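Local coordinates for NADH kinase POS5 (Saccharomyces cerevisiae, PDB 3AFO) that phosphorylates NADH with ATP to make the reductant NADPH, and NAD(+) about half as readily, in yeast mitochondria, at the interface of chains A and B. Numbering follows the deposited sequence. Chains: chain A/B, NADH kinase POS5.

Contact 1: the interface of chains A and B. Residues chain A 267-269; chain B 378.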
ATOM      1  N   ARG A 267       5.965  11.031   6.158  1.00 17.92           N
ATOM      2  CA  ARG A 267       7.112  10.440   6.857  1.00 18.72           C
ATOM      3  C   ARG A 267       6.602   9.569   7.973  1.00 18.26           C
ATOM      4  O   ARG A 267       6.687   9.918   9.152  1.00 17.38           O
ATOM      5  CB  ARG A 267       8.019  11.507   7.468  1.00 19.49           C
ATOM      6  CG  ARG A 267       8.775  12.341   6.475  1.00 22.31           C
ATOM      7  CD  ARG A 267       9.628  11.490   5.547  1.00 25.90           C
ATOM      8  NE  ARG A 267      10.688  10.748   6.220  1.00 26.77           N
ATOM      9  CZ  ARG A 267      11.256   9.648   5.722  1.00 28.58           C
ATOM     10  NH1 ARG A 267      10.843   9.139   4.567  1.00 27.66           N
ATOM     11  NH2 ARG A 267      12.223   9.035   6.391  1.00 28.74           N
ATOM     12  N   SER A 268       6.034   8.439   7.589  1.00 17.94           N
ATOM     13  CA  SER A 268       5.453   7.532   8.554  1.00 18.24           C
ATOM     14  C   SER A 268       5.270   6.210   7.829  1.00 18.04           C
ATOM     15  O   SER A 268       5.100   6.190   6.613  1.00 17.67           O
ATOM     16  CB  SER A 268       4.097   8.049   9.049  1.00 18.19           C
ATOM     17  OG  SER A 268       3.523   7.173  10.006  1.00 19.31           O
ATOM     18  N   LEU A 269       5.315   5.119   8.580  1.00 18.17           N
ATOM     19  CA  LEU A 269       4.959   3.812   8.032  1.00 18.32           C
ATOM     20  C   LEU A 269       3.502   3.472   8.326  1.00 18.68           C
ATOM     21  O   LEU A 269       2.981   2.479   7.818  1.00 20.10           O
ATOM     22  CB  LEU A 269       5.887   2.742   8.605  1.00 18.40           C
ATOM     23  CG  LEU A 269       7.341   2.766   8.106  1.00 18.20           C
ATOM     24  CD1 LEU A 269       8.155   1.708   8.858  1.00 19.37           C
ATOM     25  CD2 LEU A 269       7.432   2.536   6.585  1.00 17.47           C
TER
ATOM     26  N   PHE B 378       8.260   8.779  13.385  1.00 30.23           N
ATOM     27  CA  PHE B 378       9.621   8.252  13.476  1.00 31.50           C
ATOM     28  C   PHE B 378      10.255   8.863  14.738  1.00 32.72           C
ATOM     29  O   PHE B 378       9.821   9.924  15.182  1.00 32.79           O
ATOM     30  CB  PHE B 378      10.430   8.592  12.216  1.00 31.03           C
ATOM     31  CG  PHE B 378       9.914   7.935  10.936  1.00 30.41           C
ATOM     32  CD1 PHE B 378       9.228   6.716  10.966  1.00 28.89           C
ATOM     33  CD2 PHE B 378      10.156   8.527   9.697  1.00 29.23           C
ATOM     34  CE1 PHE B 378       8.773   6.111   9.777  1.00 28.94           C
ATOM     35  CE2 PHE B 378       9.700   7.938   8.511  1.00 29.29           C
ATOM     36  CZ  PHE B 378       9.009   6.724   8.552  1.00 28.57           C
TER
HETATM   37  O   HOH W   1       7.920  10.784  11.478  1.00 33.44           O
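A:Arg267 and B:Phe378 meet in one part of a two-fold symmetric homomeric interface, where an aromatic side chain from the C-terminal stretch of one subunit is laid against a loop of the other. The deposited assembly holds four copies, and this patch would tie that stretch to the neighbouring subunit; the coordinates alone do not show whether the same pairing forms in solution. B:Phe378 loses 74 Å² to the partner, against 27 Å² for A:Arg267, so B:Phe378 contributes most of the surface hidden here. Its CE2 corner lies over one face of the A:Arg267 guanidinium, 3.6 Å from CZ. The two planes are 70° apart, which makes this a ring edge directed at a guanidinium face and not a parallel stack. The arginine chain is bent at chi2 and chi3, folding the guanidinium back toward its own backbone, with NE at the ring's edge and in its plane. The backbone supplies another part of the bed: the carbonyl oxygen of A:Arg267 sits above one ring face, displaced toward the rim, while B:Phe378 CZ is 3.6 Å from A:Ser268 CA. At the CE1 corner A:Leu269 adds a looser contact, its CG 4.0 Å away. One water links the two backbones, lying 2.8 Å from the carbonyl O of A:Arg267 and 2.8 Å from the amide N of B:Phe378, with an angle of 157° at the amide hydrogen.

Contact 2: the interface of chains A and B. Residues chain A 224, 270-272, 274; chain B 251, 364, 368, 374.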
ATOM      1  N   LEU A 224      -5.854  14.557  16.574  1.00 19.27           N
ATOM      2  CA  LEU A 224      -5.680  13.245  15.948  1.00 18.85           C
ATOM      3  C   LEU A 224      -4.209  12.916  15.835  1.00 18.30           C
ATOM      4  O   LEU A 224      -3.741  11.938  16.398  1.00 17.68           O
ATOM      5  CB  LEU A 224      -6.337  13.166  14.556  1.00 18.70           C
ATOM      6  CG  LEU A 224      -5.971  11.927  13.718  1.00 19.41           C
ATOM      7  CD1 LEU A 224      -6.654  10.656  14.247  1.00 20.01           C
ATOM      8  CD2 LEU A 224      -6.289  12.142  12.261  1.00 18.57           C
ATOM      9  N   SER A 270       2.829   4.298   9.120  1.00 18.07           N
ATOM     10  CA  SER A 270       1.526   3.897   9.664  1.00 17.06           C
ATOM     11  C   SER A 270       0.364   4.869   9.456  1.00 16.66           C
ATOM     12  O   SER A 270      -0.663   4.752  10.137  1.00 16.72           O
ATOM     13  CB  SER A 270       1.665   3.586  11.153  1.00 17.12           C
ATOM     14  OG  SER A 270       2.319   4.646  11.845  1.00 16.53           O
ATOM     15  N   PHE A 271       0.509   5.830   8.544  1.00 15.78           N
ATOM     16  CA  PHE A 271      -0.608   6.735   8.232  1.00 15.10           C
ATOM     17  C   PHE A 271      -1.479   6.076   7.170  1.00 14.92           C
ATOM     18  O   PHE A 271      -1.422   6.424   5.983  1.00 15.29           O
ATOM     19  CB  PHE A 271      -0.131   8.127   7.775  1.00 14.87           C
ATOM     20  CG  PHE A 271      -1.210   9.211   7.832  1.00 14.76           C
ATOM     21  CD1 PHE A 271      -0.859  10.538   8.106  1.00 14.85           C
ATOM     22  CD2 PHE A 271      -2.548   8.920   7.590  1.00 13.46           C
ATOM     23  CE1 PHE A 271      -1.845  11.547   8.155  1.00 14.77           C
ATOM     24  CE2 PHE A 271      -3.541   9.920   7.632  1.00 14.91           C
ATOM     25  CZ  PHE A 271      -3.187  11.228   7.913  1.00 16.13           C
ATOM     26  N   ARG A 272      -2.273   5.100   7.607  1.00 14.73           N
ATOM     27  CA  ARG A 272      -3.217   4.422   6.725  1.00 14.06           C
ATOM     28  C   ARG A 272      -4.337   5.417   6.418  1.00 14.04           C
ATOM     29  O   ARG A 272      -4.784   6.114   7.323  1.00 14.22           O
ATOM     30  CB  ARG A 272      -3.799   3.185   7.445  1.00 14.17           C
ATOM     31  CG  ARG A 272      -4.652   2.235   6.569  1.00 12.88           C
ATOM     32  CD  ARG A 272      -3.817   1.531   5.486  1.00 13.45           C
ATOM     33  NE  ARG A 272      -2.814   0.602   6.030  1.00 15.04           N
ATOM     34  CZ  ARG A 272      -3.051  -0.681   6.326  1.00 16.10           C
ATOM     35  NH1 ARG A 272      -4.262  -1.196   6.160  1.00 12.75           N
ATOM     36  NH2 ARG A 272      -2.077  -1.460   6.795  1.00 16.59           N
ATOM     37  N   LEU A 274      -7.777   7.336   6.077  1.00 14.67           N
ATOM     38  CA  LEU A 274      -8.948   7.290   6.963  1.00 15.47           C
ATOM     39  C   LEU A 274     -10.226   7.626   6.213  1.00 15.64           C
ATOM     40  O   LEU A 274     -10.214   8.461   5.299  1.00 15.06           O
ATOM     41  CB  LEU A 274      -8.798   8.298   8.122  1.00 15.18           C
ATOM     42  CG  LEU A 274      -7.637   8.169   9.110  1.00 17.22           C
ATOM     43  CD1 LEU A 274      -7.743   9.291  10.168  1.00 17.63           C
ATOM     44  CD2 LEU A 274      -7.553   6.766   9.774  1.00 17.69           C
TER
ATOM     45  N   ILE B 251      -8.922   2.693   7.296  1.00 15.84           N
ATOM     46  CA  ILE B 251      -9.568   2.720   8.599  1.00 15.28           C
ATOM     47  C   ILE B 251     -10.835   3.567   8.490  1.00 15.18           C
ATOM     48  O   ILE B 251     -10.785   4.745   8.134  1.00 14.28           O
ATOM     49  CB  ILE B 251      -8.642   3.279   9.679  1.00 15.79           C
ATOM     50  CG1 ILE B 251      -7.267   2.594   9.624  1.00 16.52           C
ATOM     51  CG2 ILE B 251      -9.278   3.105  11.058  1.00 17.28           C
ATOM     52  CD1 ILE B 251      -6.244   3.201  10.577  1.00 17.80           C
ATOM     53  N   TRP B 364     -12.921   6.335  19.025  1.00 26.20           N
ATOM     54  CA  TRP B 364     -12.308   5.852  17.800  1.00 26.09           C
ATOM     55  C   TRP B 364     -10.930   6.480  17.558  1.00 26.05           C
ATOM     56  O   TRP B 364      -9.958   5.757  17.394  1.00 24.88           O
ATOM     57  CB  TRP B 364     -13.260   6.054  16.618  1.00 26.08           C
ATOM     58  CG  TRP B 364     -12.738   5.530  15.348  1.00 25.56           C
ATOM     59  CD1 TRP B 364     -12.609   4.223  14.983  1.00 26.52           C
ATOM     60  CD2 TRP B 364     -12.271   6.307  14.245  1.00 26.18           C
ATOM     61  NE1 TRP B 364     -12.081   4.136  13.710  1.00 26.56           N
ATOM     62  CE2 TRP B 364     -11.866   5.405  13.237  1.00 26.43           C
ATOM     63  CE3 TRP B 364     -12.159   7.685  14.010  1.00 26.99           C
ATOM     64  CZ2 TRP B 364     -11.355   5.838  12.005  1.00 28.41           C
ATOM     65  CZ3 TRP B 364     -11.641   8.114  12.791  1.00 26.84           C
ATOM     66  CH2 TRP B 364     -11.256   7.195  11.803  1.00 28.45           C
ATOM     67  N   ILE B 368      -7.441   4.202  17.647  1.00 18.76           N
ATOM     68  CA  ILE B 368      -6.491   4.014  16.535  1.00 18.81           C
ATOM     69  C   ILE B 368      -5.086   4.527  16.899  1.00 18.51           C
ATOM     70  O   ILE B 368      -4.075   3.932  16.523  1.00 18.38           O
ATOM     71  CB  ILE B 368      -7.012   4.570  15.184  1.00 18.61           C
ATOM     72  CG1 ILE B 368      -7.081   6.104  15.183  1.00 18.26           C
ATOM     73  CG2 ILE B 368      -8.379   3.928  14.826  1.00 18.00           C
ATOM     74  CD1 ILE B 368      -7.355   6.709  13.799  1.00 18.73           C
ATOM     75  N   PHE B 374      -1.575   4.211  15.043  1.00 18.25           N
ATOM     76  CA  PHE B 374      -1.884   5.023  13.853  1.00 18.03           C
ATOM     77  C   PHE B 374      -0.919   6.199  13.719  1.00 18.09           C
ATOM     78  O   PHE B 374      -0.658   6.915  14.703  1.00 17.52           O
ATOM     79  CB  PHE B 374      -3.315   5.570  13.905  1.00 17.88           C
ATOM     80  CG  PHE B 374      -3.615   6.572  12.817  1.00 17.66           C
ATOM     81  CD1 PHE B 374      -3.766   6.157  11.494  1.00 16.69           C
ATOM     82  CD2 PHE B 374      -3.701   7.936  13.109  1.00 16.74           C
ATOM     83  CE1 PHE B 374      -4.012   7.091  10.482  1.00 17.68           C
ATOM     84  CE2 PHE B 374      -3.953   8.864  12.116  1.00 16.21           C
ATOM     85  CZ  PHE B 374      -4.117   8.440  10.792  1.00 16.49           C
TER
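B:Phe374 and A:Leu274 form the core of a mainly apolar patch of the homomeric interface, with 55 and 51 Å² hidden respectively. Aromatic packing comes first: the rings of B:Phe374 and A:Phe271 meet edge-to-face, their centroids 5.1 Å apart and planes inclined by 73°. B:Phe374 CG is anti to the backbone N (chi1 171°), and the ring's far end reaches A:Phe271, with CZ 3.5 Å from CE2. Aliphatic contacts gather round B:Phe374. A:Leu274 approaches from the opposite direction, its CD2 3.6 Å from B:Phe374 CE1, and the same methyl packs 3.7 Å from B:Ile251 CB, the two side chains lying alongside and pointing the same way. A:Leu224 CD1 touches B:Phe374 CE2 at 3.9 Å; B:Ile368 CD1, from helix 363-370, sits above one face of that ring, offset toward its rim, within its own subunit and also meets A:Leu224. With an alanine in place of B:Phe374, A:Phe271 would probably lose its aromatic partner and A:Leu274 much of its packing, opening a gap between the subunits. Backbone pairing adds a parallel beta bridge between A:Leu274 and B:Ile251, joining strand 274-277 to strand 251-252. At the ring's edge, the carbonyl O of A:Arg272 lies in the plane of B:Phe374, 3.4 Å from CE1.

Contact 3: the interface of chains A and B. Residues chain A 250, 272-273, 275; chain B 250, 272-273, 275.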
ATOM      1  N   SER A 250      -8.623   4.499  -0.921  1.00 14.82           N
ATOM      2  CA  SER A 250      -9.649   3.569  -1.385  1.00 15.30           C
ATOM      3  C   SER A 250     -10.620   4.258  -2.336  1.00 15.66           C
ATOM      4  O   SER A 250     -10.765   5.489  -2.320  1.00 15.51           O
ATOM      5  CB  SER A 250     -10.421   2.968  -0.199  1.00 15.00           C
ATOM      6  OG  SER A 250      -9.564   2.179   0.623  1.00 15.71           O
ATOM      7  N   ARG A 272      -2.273   5.100   7.607  1.00 14.73           N
ATOM      8  CA  ARG A 272      -3.217   4.422   6.725  1.00 14.06           C
ATOM      9  C   ARG A 272      -4.337   5.417   6.418  1.00 14.04           C
ATOM     10  O   ARG A 272      -4.784   6.114   7.323  1.00 14.22           O
ATOM     11  CB  ARG A 272      -3.799   3.185   7.445  1.00 14.17           C
ATOM     12  CG  ARG A 272      -4.652   2.235   6.569  1.00 12.88           C
ATOM     13  CD  ARG A 272      -3.817   1.531   5.486  1.00 13.45           C
ATOM     14  NE  ARG A 272      -2.814   0.602   6.030  1.00 15.04           N
ATOM     15  CZ  ARG A 272      -3.051  -0.681   6.326  1.00 16.10           C
ATOM     16  NH1 ARG A 272      -4.262  -1.196   6.160  1.00 12.75           N
ATOM     17  NH2 ARG A 272      -2.077  -1.460   6.795  1.00 16.59           N
ATOM     18  N   PRO A 273      -4.809   5.483   5.154  1.00 14.25           N
ATOM     19  CA  PRO A 273      -5.882   6.438   4.834  1.00 14.79           C
ATOM     20  C   PRO A 273      -7.115   6.237   5.716  1.00 14.86           C
ATOM     21  O   PRO A 273      -7.432   5.097   6.086  1.00 14.97           O
ATOM     22  CB  PRO A 273      -6.208   6.120   3.364  1.00 14.59           C
ATOM     23  CG  PRO A 273      -4.943   5.521   2.818  1.00 15.40           C
ATOM     24  CD  PRO A 273      -4.399   4.701   3.971  1.00 14.45           C
ATOM     25  N   ILE A 275     -11.325   6.998   6.623  1.00 16.33           N
ATOM     26  CA  ILE A 275     -12.647   7.322   6.092  1.00 16.85           C
ATOM     27  C   ILE A 275     -13.483   7.818   7.270  1.00 17.19           C
ATOM     28  O   ILE A 275     -13.715   7.085   8.242  1.00 16.50           O
ATOM     29  CB  ILE A 275     -13.345   6.102   5.424  1.00 17.18           C
ATOM     30  CG1 ILE A 275     -12.427   5.384   4.387  1.00 17.65           C
ATOM     31  CG2 ILE A 275     -14.700   6.508   4.822  1.00 16.24           C
ATOM     32  CD1 ILE A 275     -12.140   6.166   3.112  1.00 19.08           C
TER
ATOM     33  N   SER B 250      -8.569   0.630   4.344  1.00 14.74           N
ATOM     34  CA  SER B 250      -8.590   1.897   5.051  1.00 15.35           C
ATOM     35  C   SER B 250      -9.250   1.775   6.406  1.00 14.96           C
ATOM     36  O   SER B 250     -10.040   0.880   6.646  1.00 15.39           O
ATOM     37  CB  SER B 250      -9.333   2.955   4.222  1.00 14.76           C
ATOM     38  OG  SER B 250      -8.584   3.275   3.067  1.00 16.08           O
ATOM     39  N   ARG B 272      -7.755  -2.142  -5.898  1.00 16.14           N
ATOM     40  CA  ARG B 272      -7.786  -1.171  -4.807  1.00 16.00           C
ATOM     41  C   ARG B 272      -9.019  -1.463  -3.949  1.00 15.83           C
ATOM     42  O   ARG B 272     -10.088  -1.781  -4.494  1.00 16.31           O
ATOM     43  CB  ARG B 272      -7.805   0.254  -5.395  1.00 16.15           C
ATOM     44  CG  ARG B 272      -7.584   1.393  -4.403  1.00 16.70           C
ATOM     45  CD  ARG B 272      -6.170   1.378  -3.794  1.00 16.17           C
ATOM     46  NE  ARG B 272      -5.113   1.605  -4.774  1.00 16.74           N
ATOM     47  CZ  ARG B 272      -4.659   2.804  -5.144  1.00 17.62           C
ATOM     48  NH1 ARG B 272      -5.186   3.911  -4.640  1.00 14.13           N
ATOM     49  NH2 ARG B 272      -3.683   2.896  -6.039  1.00 16.70           N
ATOM     50  N   PRO B 273      -8.882  -1.406  -2.610  1.00 15.94           N
ATOM     51  CA  PRO B 273     -10.054  -1.703  -1.772  1.00 16.22           C
ATOM     52  C   PRO B 273     -11.238  -0.754  -2.078  1.00 16.47           C
ATOM     53  O   PRO B 273     -11.018   0.412  -2.436  1.00 15.78           O
ATOM     54  CB  PRO B 273      -9.540  -1.480  -0.344  1.00 16.01           C
ATOM     55  CG  PRO B 273      -8.037  -1.697  -0.436  1.00 16.96           C
ATOM     56  CD  PRO B 273      -7.659  -1.176  -1.808  1.00 16.40           C
ATOM     57  N   ILE B 275     -15.071   1.024  -1.019  1.00 16.96           N
ATOM     58  CA  ILE B 275     -16.035   1.400   0.009  1.00 17.48           C
ATOM     59  C   ILE B 275     -17.392   1.560  -0.675  1.00 18.35           C
ATOM     60  O   ILE B 275     -17.581   2.449  -1.509  1.00 18.56           O
ATOM     61  CB  ILE B 275     -15.656   2.709   0.750  1.00 17.62           C
ATOM     62  CG1 ILE B 275     -14.192   2.685   1.250  1.00 18.35           C
ATOM     63  CG2 ILE B 275     -16.622   2.957   1.904  1.00 15.99           C
ATOM     64  CD1 ILE B 275     -13.937   1.730   2.400  1.00 17.98           C
TER
HETATM   65  O   HOH W   2     -10.668   0.335   2.443  1.00 15.21           O
HETATM   66  O   HOH W   3      -9.138   5.614   1.575  1.00 15.51           O
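The hydroxyls of A:Ser250 and B:Ser250 join directly at the two-fold axis of this homomeric interface, a small polar contact in which each residue meets its own copy. OG of A:Ser250 lies 2.9 Å from OG of B:Ser250 in a hydrogen bond whose direction is not settled, as expected when either hydroxyl can donate. Two waters extend the pair: one lies 2.8 Å from A:Ser250 OG and also bonds the backbone N of B:Ser250, and the other repeats the arrangement with the chains exchanged. The angle at each amide hydrogen is 171°, nearly straight. Each serine therefore engages its mate through the direct bond and through both bridges. The first torsions agree closely, chi1 being -64° in A:Ser250 and -68° in B:Ser250; each turns OG beside its own backbone N and toward the axis. Further out, backbone and aliphatic groups pack against the serine CB atoms. B:Ser250 CB is 3.4 Å from the carbonyl O of A:Pro273, a contact mirrored by A:Ser250 and B:Pro273. A:Ile275, at the start of strand 274-277, sets CG1 3.9 Å from B:Ser250 CB.

Contact 2 lies between the others, its C-alpha centre about 12 Å from that of contact 1 and about 11 Å from that of contact 3, while contacts 1 and 3 are about 18 Å apart. One run of chain A, residues 267 to 275, supplies residues to all three, and A:Arg272 belongs to both contacts 2 and 3. On chain B, B:Ser250 and B:Ile251 are consecutive and connect contacts 3 and 2, as B:Phe374 and B:Phe378 connect 2 and 1. The interface thus grades from a hydrated axis through an apolar core to an aromatic contact from the C-terminal stretch, repeated by symmetry.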